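Local atomic coordinates of endonuclease V isoform X2 (Ciona intestinalis, PDB entry 6OZI), a protein that probably cleaves inosine-containing nucleic acid, preferring RNA as a eukaryotic endonuclease V, by metal-dependent hydrolysis of the strand near the inosine. Residues A10-K15 against L86-I91; E17-K22 against A129-V134; P63-V68 against I225-K230. The protein carries 1 engineered substitution. All coordinates share one frame; numbering follows the deposited sequence.

Interaction 1 (A10-K15 against L86-I91). With nucleotides of chain C.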
loop_
_atom_site.group_PDB
_atom_site.type_symbol
_atom_site.label_atom_id
_atom_site.label_comp_id
_atom_site.label_asym_id
_atom_site.label_seq_id
_atom_site.Cartn_x
_atom_site.Cartn_y
_atom_site.Cartn_z
ATOM N N ALA A 10 -20.949 -29.630 -1.768
ATOM C CA ALA A 10 -22.298 -30.096 -2.080
ATOM C C ALA A 10 -23.331 -29.443 -1.165
ATOM O O ALA A 10 -24.370 -28.951 -1.629
ATOM C CB ALA A 10 -22.359 -31.620 -1.972
ATOM N N GLU A 11 -23.050 -29.419 0.143
ATOM C CA GLU A 11 -23.950 -28.786 1.106
ATOM C C GLU A 11 -24.143 -27.303 0.802
ATOM O O GLU A 11 -25.271 -26.789 0.846
ATOM C CB GLU A 11 -23.395 -28.971 2.518
ATOM C CG GLU A 11 -24.286 -28.447 3.618
ATOM C CD GLU A 11 -23.642 -28.573 4.990
ATOM O OE1 GLU A 11 -23.187 -29.684 5.351
ATOM O OE2 GLU A 11 -23.568 -27.546 5.699
ATOM N N TRP A 12 -23.049 -26.601 0.498
ATOM C CA TRP A 12 -23.127 -25.180 0.173
ATOM C C TRP A 12 -23.979 -24.947 -1.070
ATOM O O TRP A 12 -24.824 -24.039 -1.100
ATOM C CB TRP A 12 -21.714 -24.626 -0.026
ATOM C CG TRP A 12 -20.967 -24.376 1.252
ATOM C CD1 TRP A 12 -21.496 -24.278 2.503
ATOM C CD2 TRP A 12 -19.552 -24.211 1.400
ATOM N NE1 TRP A 12 -20.505 -24.033 3.419
ATOM C CE2 TRP A 12 -19.299 -23.991 2.770
ATOM C CE3 TRP A 12 -18.476 -24.210 0.505
ATOM C CZ2 TRP A 12 -18.016 -23.780 3.270
ATOM C CZ3 TRP A 12 -17.205 -24.001 1.002
ATOM C CH2 TRP A 12 -16.983 -23.794 2.374
ATOM N N ASN A 13 -23.766 -25.758 -2.109
ATOM C CA ASN A 13 -24.593 -25.672 -3.309
ATOM C C ASN A 13 -26.065 -25.866 -2.974
ATOM O O ASN A 13 -26.929 -25.147 -3.493
ATOM C CB ASN A 13 -24.136 -26.709 -4.333
ATOM C CG ASN A 13 -22.776 -26.375 -4.936
ATOM O OD1 ASN A 13 -22.265 -25.260 -4.780
ATOM N ND2 ASN A 13 -22.184 -27.341 -5.629
ATOM N N SER A 14 -26.370 -26.828 -2.099
ATOM C CA SER A 14 -27.761 -27.085 -1.747
ATOM C C SER A 14 -28.386 -25.889 -1.031
ATOM O O SER A 14 -29.484 -25.436 -1.391
ATOM C CB SER A 14 -27.853 -28.347 -0.893
ATOM O OG SER A 14 -29.137 -28.454 -0.316
ATOM N N LYS A 15 -27.700 -25.362 -0.008
ATOM C CA LYS A 15 -28.215 -24.191 0.699
ATOM C C LYS A 15 -28.444 -23.030 -0.260
ATOM O O LYS A 15 -29.460 -22.325 -0.175
ATOM C CB LYS A 15 -27.250 -23.764 1.804
ATOM C CG LYS A 15 -27.140 -24.711 2.988
ATOM C CD LYS A 15 -25.711 -24.658 3.545
ATOM C CE LYS A 15 -25.626 -24.970 5.033
ATOM N NZ LYS A 15 -24.209 -24.884 5.502
ATOM N N LEU A 86 -18.221 -17.157 -0.884
ATOM C CA LEU A 86 -17.794 -16.114 0.047
ATOM C C LEU A 86 -18.755 -15.985 1.226
ATOM O O LEU A 86 -18.337 -15.662 2.358
ATOM C CB LEU A 86 -17.684 -14.784 -0.713
ATOM C CG LEU A 86 -17.338 -13.501 0.042
ATOM C CD1 LEU A 86 -15.970 -13.631 0.713
ATOM C CD2 LEU A 86 -17.371 -12.296 -0.891
ATOM N N ALA A 87 -20.044 -16.236 0.970
ATOM C CA ALA A 87 -21.072 -16.041 1.983
ATOM C C ALA A 87 -20.794 -16.886 3.213
ATOM O O ALA A 87 -20.905 -16.407 4.344
ATOM C CB ALA A 87 -22.445 -16.372 1.404
ATOM N N PHE A 88 -20.442 -18.155 3.017
ATOM C CA PHE A 88 -20.214 -19.020 4.167
ATOM C C PHE A 88 -18.988 -18.589 4.954
ATOM O O PHE A 88 -18.877 -18.914 6.140
ATOM C CB PHE A 88 -20.116 -20.470 3.693
ATOM C CG PHE A 88 -21.324 -20.913 2.906
ATOM C CD1 PHE A 88 -22.481 -21.309 3.560
ATOM C CD2 PHE A 88 -21.319 -20.895 1.521
ATOM C CE1 PHE A 88 -23.601 -21.700 2.850
ATOM C CE2 PHE A 88 -22.442 -21.281 0.803
ATOM C CZ PHE A 88 -23.579 -21.685 1.471
ATOM N N ARG A 89 -18.114 -17.795 4.332
ATOM C CA ARG A 89 -16.953 -17.226 4.999
ATOM C C ARG A 89 -17.303 -16.002 5.835
ATOM O O ARG A 89 -16.627 -15.732 6.835
ATOM C CB ARG A 89 -15.893 -16.858 3.959
ATOM C CG ARG A 89 -14.649 -16.183 4.498
ATOM C CD ARG A 89 -13.527 -16.329 3.497
ATOM N NE ARG A 89 -12.413 -15.422 3.732
ATOM C CZ ARG A 89 -11.331 -15.739 4.431
ATOM N NH1 ARG A 89 -11.232 -16.941 4.990
ATOM N NH2 ARG A 89 -10.353 -14.849 4.579
ATOM N N GLU A 90 -18.311 -15.219 5.454
ATOM C CA GLU A 90 -18.534 -13.991 6.215
ATOM C C GLU A 90 -19.943 -13.828 6.797
ATOM O O GLU A 90 -20.240 -12.765 7.360
ATOM C CB GLU A 90 -18.156 -12.773 5.358
ATOM C CG GLU A 90 -18.820 -12.708 4.014
ATOM C CD GLU A 90 -18.290 -11.570 3.136
ATOM O OE1 GLU A 90 -17.120 -11.144 3.295
ATOM O OE2 GLU A 90 -19.063 -11.104 2.274
ATOM N N ILE A 91 -20.799 -14.855 6.747
ATOM C CA ILE A 91 -22.167 -14.698 7.244
ATOM C C ILE A 91 -22.173 -14.474 8.756
ATOM O O ILE A 91 -22.857 -13.577 9.259
ATOM C CB ILE A 91 -23.043 -15.902 6.839
ATOM C CG1 ILE A 91 -24.455 -15.767 7.424
ATOM C CG2 ILE A 91 -22.446 -17.222 7.316
ATOM C CD1 ILE A 91 -25.245 -14.603 6.883
ATOM P P DI C 5 -12.598 -14.186 -8.241
ATOM O OP1 DI C 5 -11.544 -13.435 -9.008
ATOM O OP2 DI C 5 -12.014 -14.959 -7.085
ATOM O "O5'" DI C 5 -13.810 -13.174 -7.767
ATOM C "C5'" DI C 5 -14.122 -12.033 -8.526
ATOM C "C4'" DI C 5 -14.987 -11.095 -7.700
ATOM O "O4'" DI C 5 -16.377 -11.862 -7.376
ATOM C "C3'" DI C 5 -14.425 -10.782 -6.548
ATOM O "O3'" DI C 5 -14.694 -9.355 -6.174
ATOM C "C2'" DI C 5 -15.086 -11.690 -5.482
ATOM C "C1'" DI C 5 -16.482 -11.978 -6.071
ATOM N N9 DI C 5 -16.874 -13.344 -5.689
ATOM C C8 DI C 5 -16.383 -14.587 -5.814
ATOM N N7 DI C 5 -17.256 -15.416 -5.202
ATOM C C5 DI C 5 -18.252 -14.693 -4.715
ATOM C C6 DI C 5 -19.510 -15.077 -3.936
ATOM O O6 DI C 5 -19.735 -16.203 -3.654
ATOM N N1 DI C 5 -20.418 -14.062 -3.532
ATOM C C2 DI C 5 -20.156 -12.689 -3.851
ATOM N N3 DI C 5 -18.957 -12.331 -4.587
ATOM C C4 DI C 5 -18.012 -13.393 -5.012
#
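Trp12 and Phe88 make a face-to-face stack that carries most of this contact. The five-membered ring of the indole lies over the phenyl ring, with centroids 3.6 Å apart and planes at 15°. Trp12 CD1 sits over the centre of the Phe88 ring. Over the indole, Phe88 CD2 is offset toward the rim. Among the closest meetings are Trp12 NE1 with Phe88 CG at 3.3 Å and Trp12 CD1 with Phe88 CD1, also at 3.3 Å. The two side chains come from two helices and slide past each other in opposite directions. In Trp12, CG is anti to the carbonyl carbon (chi1 -77°), and this sends the indole out toward the other helix.

The apolar packing is extended by Lys15. Its CD reaches Phe88 CE1 at 3.7 Å, coming in obliquely to the ring.

Two polar interactions accompany the stack. Lys15 NZ forms a salt bridge with Glu11 OE2 at 2.7 Å, one turn back on the same helix, and uses the anti lone pair of that oxygen. This ties down the end of a lysine whose aliphatic part packs on Phe88. On the other helix, the backbone N of Leu86 donates to O6 of the deoxyinosine DI5 of chain C at 3.3 Å, with an N-H...O angle of 157°. Leu86 CB also packs near C6 of the base. This is consistent with a part for the segment 86-91 in recognising the base.

The contact joins helix 6-19 to the start of helix 86-104. Tyr85 also meets the Trp12 ring and bonds to Asn13. His131 of helix 128-136 meets Phe88 edge-to-face, and Ala87 and Ile91 pack on that same helix.

Interaction 2 (E17-K22 against A129-V134)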
loop_
_atom_site.group_PDB
_atom_site.type_symbol
_atom_site.label_atom_id
_atom_site.label_comp_id
_atom_site.label_asym_id
_atom_site.label_seq_id
_atom_site.Cartn_x
_atom_site.Cartn_y
_atom_site.Cartn_z
ATOM N N GLU A 17 -29.115 -23.217 -3.464
ATOM C CA GLU A 17 -30.280 -23.504 -4.298
ATOM C C GLU A 17 -31.579 -23.239 -3.549
ATOM O O GLU A 17 -32.551 -22.757 -4.141
ATOM C CB GLU A 17 -30.246 -24.947 -4.806
ATOM C CG GLU A 17 -29.183 -25.233 -5.857
ATOM C CD GLU A 17 -29.464 -24.559 -7.202
ATOM O OE1 GLU A 17 -30.578 -24.026 -7.404
ATOM O OE2 GLU A 17 -28.561 -24.579 -8.064
ATOM N N GLU A 18 -31.629 -23.543 -2.252
ATOM C CA GLU A 18 -32.879 -23.262 -1.551
ATOM C C GLU A 18 -33.054 -21.776 -1.234
ATOM O O GLU A 18 -34.194 -21.304 -1.139
ATOM C CB GLU A 18 -33.006 -24.131 -0.292
ATOM C CG GLU A 18 -32.166 -23.766 0.902
ATOM C CD GLU A 18 -32.500 -24.663 2.094
ATOM O OE1 GLU A 18 -33.345 -25.575 1.923
ATOM O OE2 GLU A 18 -31.936 -24.460 3.192
ATOM N N LEU A 19 -31.958 -21.022 -1.072
ATOM C CA LEU A 19 -32.075 -19.596 -0.769
ATOM C C LEU A 19 -32.374 -18.733 -1.992
ATOM O O LEU A 19 -33.010 -17.682 -1.851
ATOM C CB LEU A 19 -30.791 -19.067 -0.123
ATOM C CG LEU A 19 -30.583 -19.174 1.378
ATOM C CD1 LEU A 19 -29.256 -18.531 1.750
ATOM C CD2 LEU A 19 -31.725 -18.477 2.098
ATOM N N ARG A 20 -31.930 -19.144 -3.184
ATOM C CA ARG A 20 -31.906 -18.217 -4.316
ATOM C C ARG A 20 -33.280 -17.620 -4.625
ATOM O O ARG A 20 -33.360 -16.457 -5.029
ATOM C CB ARG A 20 -31.320 -18.909 -5.555
ATOM C CG ARG A 20 -32.078 -20.142 -6.014
ATOM C CD ARG A 20 -31.336 -20.897 -7.116
ATOM N NE ARG A 20 -31.235 -20.119 -8.342
ATOM C CZ ARG A 20 -30.542 -20.495 -9.411
ATOM N NH1 ARG A 20 -29.884 -21.647 -9.408
ATOM N NH2 ARG A 20 -30.509 -19.715 -10.483
ATOM N N ASP A 21 -34.368 -18.365 -4.420
ATOM C CA ASP A 21 -35.677 -17.809 -4.757
ATOM C C ASP A 21 -36.186 -16.817 -3.720
ATOM O O ASP A 21 -37.213 -16.171 -3.960
ATOM C CB ASP A 21 -36.721 -18.919 -4.962
ATOM C CG ASP A 21 -37.263 -19.476 -3.653
ATOM O OD1 ASP A 21 -36.502 -19.559 -2.663
ATOM O OD2 ASP A 21 -38.457 -19.852 -3.614
ATOM N N LYS A 22 -35.499 -16.676 -2.588
ATOM C CA LYS A 22 -35.877 -15.701 -1.580
ATOM C C LYS A 22 -35.266 -14.332 -1.838
ATOM O O LYS A 22 -35.664 -13.356 -1.191
ATOM C CB LYS A 22 -35.457 -16.189 -0.187
ATOM C CG LYS A 22 -36.013 -17.559 0.184
ATOM C CD LYS A 22 -37.522 -17.594 0.077
ATOM C CE LYS A 22 -38.061 -18.967 0.450
ATOM N NZ LYS A 22 -37.400 -20.049 -0.335
ATOM N N ALA A 129 -23.542 -10.976 -1.130
ATOM C CA ALA A 129 -24.340 -9.794 -0.808
ATOM C C ALA A 129 -25.816 -10.161 -0.669
ATOM O O ALA A 129 -26.497 -9.741 0.279
ATOM C CB ALA A 129 -24.145 -8.720 -1.874
ATOM N N SER A 130 -26.322 -10.957 -1.613
ATOM C CA SER A 130 -27.702 -11.429 -1.541
ATOM C C SER A 130 -27.905 -12.369 -0.361
ATOM O O SER A 130 -28.875 -12.234 0.389
ATOM C CB SER A 130 -28.078 -12.132 -2.842
ATOM O OG SER A 130 -27.870 -11.287 -3.951
ATOM N N HIS A 131 -26.995 -13.330 -0.193
ATOM C CA HIS A 131 -27.082 -14.312 0.883
ATOM C C HIS A 131 -27.202 -13.637 2.249
ATOM O O HIS A 131 -28.139 -13.897 3.017
ATOM C CB HIS A 131 -25.843 -15.207 0.807
ATOM C CG HIS A 131 -25.899 -16.428 1.670
ATOM N ND1 HIS A 131 -25.525 -17.671 1.210
ATOM C CD2 HIS A 131 -26.230 -16.593 2.972
ATOM C CE1 HIS A 131 -25.648 -18.555 2.184
ATOM N NE2 HIS A 131 -26.078 -17.928 3.262
ATOM N N LEU A 132 -26.252 -12.753 2.556
ATOM C CA LEU A 132 -26.276 -12.038 3.829
ATOM C C LEU A 132 -27.530 -11.178 3.949
ATOM O O LEU A 132 -28.149 -11.112 5.025
ATOM C CB LEU A 132 -25.010 -11.185 3.970
ATOM C CG LEU A 132 -23.726 -11.845 4.497
ATOM C CD1 LEU A 132 -23.354 -13.129 3.741
ATOM C CD2 LEU A 132 -22.562 -10.860 4.480
ATOM N N GLY A 133 -27.950 -10.548 2.839
ATOM C CA GLY A 133 -29.178 -9.766 2.879
ATOM C C GLY A 133 -30.385 -10.590 3.296
ATOM O O GLY A 133 -31.158 -10.190 4.174
ATOM N N VAL A 134 -30.546 -11.773 2.699
ATOM C CA VAL A 134 -31.735 -12.571 2.983
ATOM C C VAL A 134 -31.661 -13.158 4.381
ATOM O O VAL A 134 -32.646 -13.134 5.130
ATOM C CB VAL A 134 -31.919 -13.677 1.926
ATOM C CG1 VAL A 134 -32.965 -14.686 2.397
ATOM C CG2 VAL A 134 -32.336 -13.076 0.591
#
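The backbones of Leu19 and His131 come within 7.5 Å between CA atoms, and those of Lys22 and Val134 within 6.9 Å, where the end of helix 6-19 and the residues after it pass along helix 128-136. Leu19 makes the central contact. Its CD1 methyl stands over the centre of the His131 imidazole in a CH-pi interaction. The methyl is 3.6 Å from the ring centroid and only 11° off the ring normal. Its distances to the ring atoms are even, the shortest being Leu19 CD1 to His131 NE2 at 3.6 Å. The two side chains cross at about a right angle. His131 has CG anti to its backbone N (chi1 -169°), and the ring is thereby carried across to the leucine.

The other leucine branch serves Val134: Leu19 CD2 lies 4.0 Å from Val134 CG1. Val134 packs with both branches. Its CG1 also meets Lys22 CB at 3.9 Å, while its CG2 rests against Lys22 O at 3.8 Å. The rest of the Lys22 chain bends away, and its NZ makes an apparent salt bridge with Asp21 OD1 that is doubtfully short. A second local salt bridge links Arg20 NH1 to Glu17 OE1 at 3.2 Å. Here the acceptor is met on its syn side but 30° out of the carboxylate plane. Both charged pairs stay within 17-22, and the packing against 129-134 is made by apolar side-chain atoms, the imidazole face and the backbone of Lys22.

Ile23 adds to the packing on Val134. Helix 128-136 in turn rests on strand 112-116 through Ala129 and Leu132. This is layered helix-on-helix packing over the central mixed sheet of an RNase H-like fold, to which endonuclease V belongs.

Interaction 3 (P63-V68 against I225-K230). With nucleotides of chain D.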
loop_
_atom_site.group_PDB
_atom_site.type_symbol
_atom_site.label_atom_id
_atom_site.label_comp_id
_atom_site.label_asym_id
_atom_site.label_seq_id
_atom_site.Cartn_x
_atom_site.Cartn_y
_atom_site.Cartn_z
ATOM N N PRO A 63 -26.786 11.772 1.928
ATOM C CA PRO A 63 -25.695 11.577 0.962
ATOM C C PRO A 63 -24.340 12.175 1.346
ATOM O O PRO A 63 -23.443 12.190 0.505
ATOM C CB PRO A 63 -26.230 12.286 -0.280
ATOM C CG PRO A 63 -27.010 13.437 0.295
ATOM C CD PRO A 63 -27.588 12.966 1.610
ATOM N N GLU A 64 -24.188 12.653 2.582
ATOM C CA GLU A 64 -22.968 13.366 2.951
ATOM C C GLU A 64 -21.740 12.459 3.021
ATOM O O GLU A 64 -20.617 12.966 2.935
ATOM C CB GLU A 64 -23.158 14.073 4.292
ATOM C CG GLU A 64 -24.134 15.236 4.261
ATOM C CD GLU A 64 -25.590 14.794 4.355
ATOM O OE1 GLU A 64 -25.846 13.578 4.499
ATOM O OE2 GLU A 64 -26.480 15.670 4.284
ATOM N N MET A 65 -21.927 11.143 3.166
ATOM C CA MET A 65 -20.823 10.173 3.227
ATOM C C MET A 65 -19.901 10.434 4.413
ATOM O O MET A 65 -18.687 10.260 4.324
ATOM C CB MET A 65 -20.015 10.128 1.927
ATOM C CG MET A 65 -20.705 9.418 0.781
ATOM S SD MET A 65 -21.147 7.717 1.197
ATOM C CE MET A 65 -22.919 7.917 1.351
ATOM N N LYS A 66 -20.474 10.862 5.530
ATOM C CA LYS A 66 -19.732 11.079 6.764
ATOM C C LYS A 66 -19.898 9.874 7.678
ATOM O O LYS A 66 -21.024 9.457 7.965
ATOM C CB LYS A 66 -20.207 12.348 7.472
ATOM C CG LYS A 66 -19.909 13.652 6.740
ATOM C CD LYS A 66 -18.453 14.072 6.927
ATOM C CE LYS A 66 -17.525 13.628 5.802
ATOM N NZ LYS A 66 -16.105 13.995 6.133
ATOM N N GLN A 67 -18.778 9.324 8.131
ATOM C CA GLN A 67 -18.811 8.156 8.997
ATOM C C GLN A 67 -19.428 8.536 10.342
ATOM O O GLN A 67 -18.975 9.482 10.999
ATOM C CB GLN A 67 -17.402 7.600 9.194
ATOM C CG GLN A 67 -17.358 6.262 9.912
ATOM C CD GLN A 67 -15.934 5.787 10.133
ATOM O OE1 GLN A 67 -15.208 5.499 9.179
ATOM N NE2 GLN A 67 -15.523 5.715 11.398
ATOM N N VAL A 68 -20.489 7.831 10.726
ATOM C CA VAL A 68 -21.128 8.041 12.021
ATOM C C VAL A 68 -21.047 6.818 12.917
ATOM O O VAL A 68 -21.341 6.934 14.117
ATOM C CB VAL A 68 -22.601 8.483 11.868
ATOM C CG1 VAL A 68 -22.690 9.858 11.221
ATOM C CG2 VAL A 68 -23.380 7.465 11.052
ATOM N N ILE A 225 -13.582 3.236 -5.201
ATOM C CA ILE A 225 -14.179 2.384 -4.176
ATOM C C ILE A 225 -15.171 3.228 -3.377
ATOM O O ILE A 225 -14.745 4.157 -2.676
ATOM C CB ILE A 225 -13.113 1.779 -3.259
ATOM C CG1 ILE A 225 -11.994 1.133 -4.085
ATOM C CG2 ILE A 225 -13.742 0.781 -2.322
ATOM C CD1 ILE A 225 -12.467 0.078 -5.041
ATOM N N PRO A 226 -16.467 2.927 -3.428
ATOM C CA PRO A 226 -17.445 3.728 -2.679
ATOM C C PRO A 226 -17.100 3.823 -1.198
ATOM O O PRO A 226 -16.547 2.892 -0.602
ATOM C CB PRO A 226 -18.761 2.973 -2.901
ATOM C CG PRO A 226 -18.564 2.273 -4.203
ATOM C CD PRO A 226 -17.113 1.867 -4.220
ATOM N N GLU A 227 -17.456 4.963 -0.606
ATOM C CA GLU A 227 -17.007 5.308 0.744
ATOM C C GLU A 227 -17.292 4.249 1.808
ATOM O O GLU A 227 -16.382 3.960 2.603
ATOM C CB GLU A 227 -17.614 6.664 1.136
ATOM C CG GLU A 227 -17.071 7.836 0.331
ATOM C CD GLU A 227 -15.563 8.006 0.495
ATOM O OE1 GLU A 227 -15.116 8.403 1.590
ATOM O OE2 GLU A 227 -14.826 7.739 -0.475
ATOM N N PRO A 228 -18.492 3.657 1.916
ATOM C CA PRO A 228 -18.699 2.670 2.998
ATOM C C PRO A 228 -17.802 1.449 2.865
ATOM O O PRO A 228 -17.261 0.947 3.864
ATOM C CB PRO A 228 -20.184 2.305 2.862
ATOM C CG PRO A 228 -20.795 3.426 2.073
ATOM C CD PRO A 228 -19.726 3.875 1.134
ATOM N N ILE A 229 -17.615 0.969 1.637
ATOM C CA ILE A 229 -16.690 -0.131 1.396
ATOM C C ILE A 229 -15.274 0.282 1.762
ATOM O O ILE A 229 -14.554 -0.441 2.468
ATOM C CB ILE A 229 -16.780 -0.576 -0.071
ATOM C CG1 ILE A 229 -18.161 -1.178 -0.340
ATOM C CG2 ILE A 229 -15.649 -1.523 -0.419
ATOM C CD1 ILE A 229 -18.431 -1.400 -1.775
ATOM N N LYS A 230 -14.866 1.465 1.302
ATOM C CA LYS A 230 -13.536 1.975 1.599
ATOM C C LYS A 230 -13.281 1.984 3.100
ATOM O O LYS A 230 -12.225 1.538 3.570
ATOM C CB LYS A 230 -13.383 3.381 1.006
ATOM C CG LYS A 230 -12.086 4.074 1.389
ATOM C CD LYS A 230 -12.038 5.524 0.910
ATOM C CE LYS A 230 -12.107 5.610 -0.608
ATOM N NZ LYS A 230 -11.983 7.022 -1.090
ATOM P P DC D 11 -8.673 8.512 -0.895
ATOM O OP1 DC D 11 -9.348 9.788 -0.567
ATOM O OP2 DC D 11 -9.120 7.231 -0.302
ATOM O "O5'" DC D 11 -8.765 8.357 -2.465
ATOM C "C5'" DC D 11 -8.078 7.313 -3.091
ATOM C "C4'" DC D 11 -7.371 7.821 -4.320
ATOM O "O4'" DC D 11 -5.986 8.038 -4.016
ATOM C "C3'" DC D 11 -7.389 6.856 -5.477
ATOM O "O3'" DC D 11 -8.525 7.117 -6.250
ATOM C "C2'" DC D 11 -6.108 7.192 -6.236
ATOM C "C1'" DC D 11 -5.194 7.734 -5.143
ATOM N N1 DC D 11 -4.105 6.805 -4.714
ATOM C C2 DC D 11 -2.966 6.679 -5.502
ATOM O O2 DC D 11 -2.902 7.313 -6.558
ATOM N N3 DC D 11 -1.968 5.861 -5.090
ATOM C C4 DC D 11 -2.077 5.201 -3.941
ATOM N N4 DC D 11 -1.065 4.405 -3.574
ATOM C C5 DC D 11 -3.235 5.320 -3.116
ATOM C C6 DC D 11 -4.212 6.131 -3.535
HETATM O O HOH W 1 -16.220 9.231 3.654
#
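Met65 meets Glu227 and Pro228 mainly through its sulfur. It has a left-handed backbone conformation (phi 61°, psi 36°). The bend of its side chain at chi2 (-57°) folds the chain so that SD lies 3.7 Å from Glu227 CB. Met65 CG runs alongside Glu227 CG at 4.0 Å, and SD is 4.1 Å from Pro228 CD. The thioether thus rests on the aliphatic part of the glutamate and on CD of the proline.

The backbone of Met65 adds a water bridge. One water donates both to Met65 O at 2.8 Å and to Glu227 OE1. The second of these bonds is very short at 2.5 Å between the water and Glu227 OE1, so its exact length is doubtful. The other carboxylate oxygen, Glu227 OE2, takes Lys230 NZ at 3.0 Å through its syn lone pair. Lys230 NZ also bonds to OP2 of DC11 of chain D at 3.0 Å. The glutamate may thus help hold the lysine at the DNA phosphate.

Further along, Gln67 begins the strand and accepts a bond from Trp235 of helix 227-243. Pro226 is at the N-cap position, just before that helix. Met65 and Glu227 both touch Leu60 of strand 52-61, and Pro228 packs on Val38 of strand 37-45 and Leu114 of strand 112-116.

Interactions 1 and 2 are neighbours, with centres 10 Å apart. They share helix 6-19, and touch where Ile91 packs on Leu132. Helices 6-19, 86-104 and 128-136 thus form one packed cluster. Interaction 3 lies on the opposite side of the chain's centre, about 28 Å from interaction 1 and 25 Å from interaction 2, between centres. It joins the loop leading into strand 67-76, outermost in the sheet within this chain, to the start of helix 227-243. The segments of every pair of interactions alternate along the chain, and each contact brings together parts far apart in sequence. Interactions 1 and 3 each include a residue bonded to nucleic acid, one to the inosine base and the other to a phosphate of chain D.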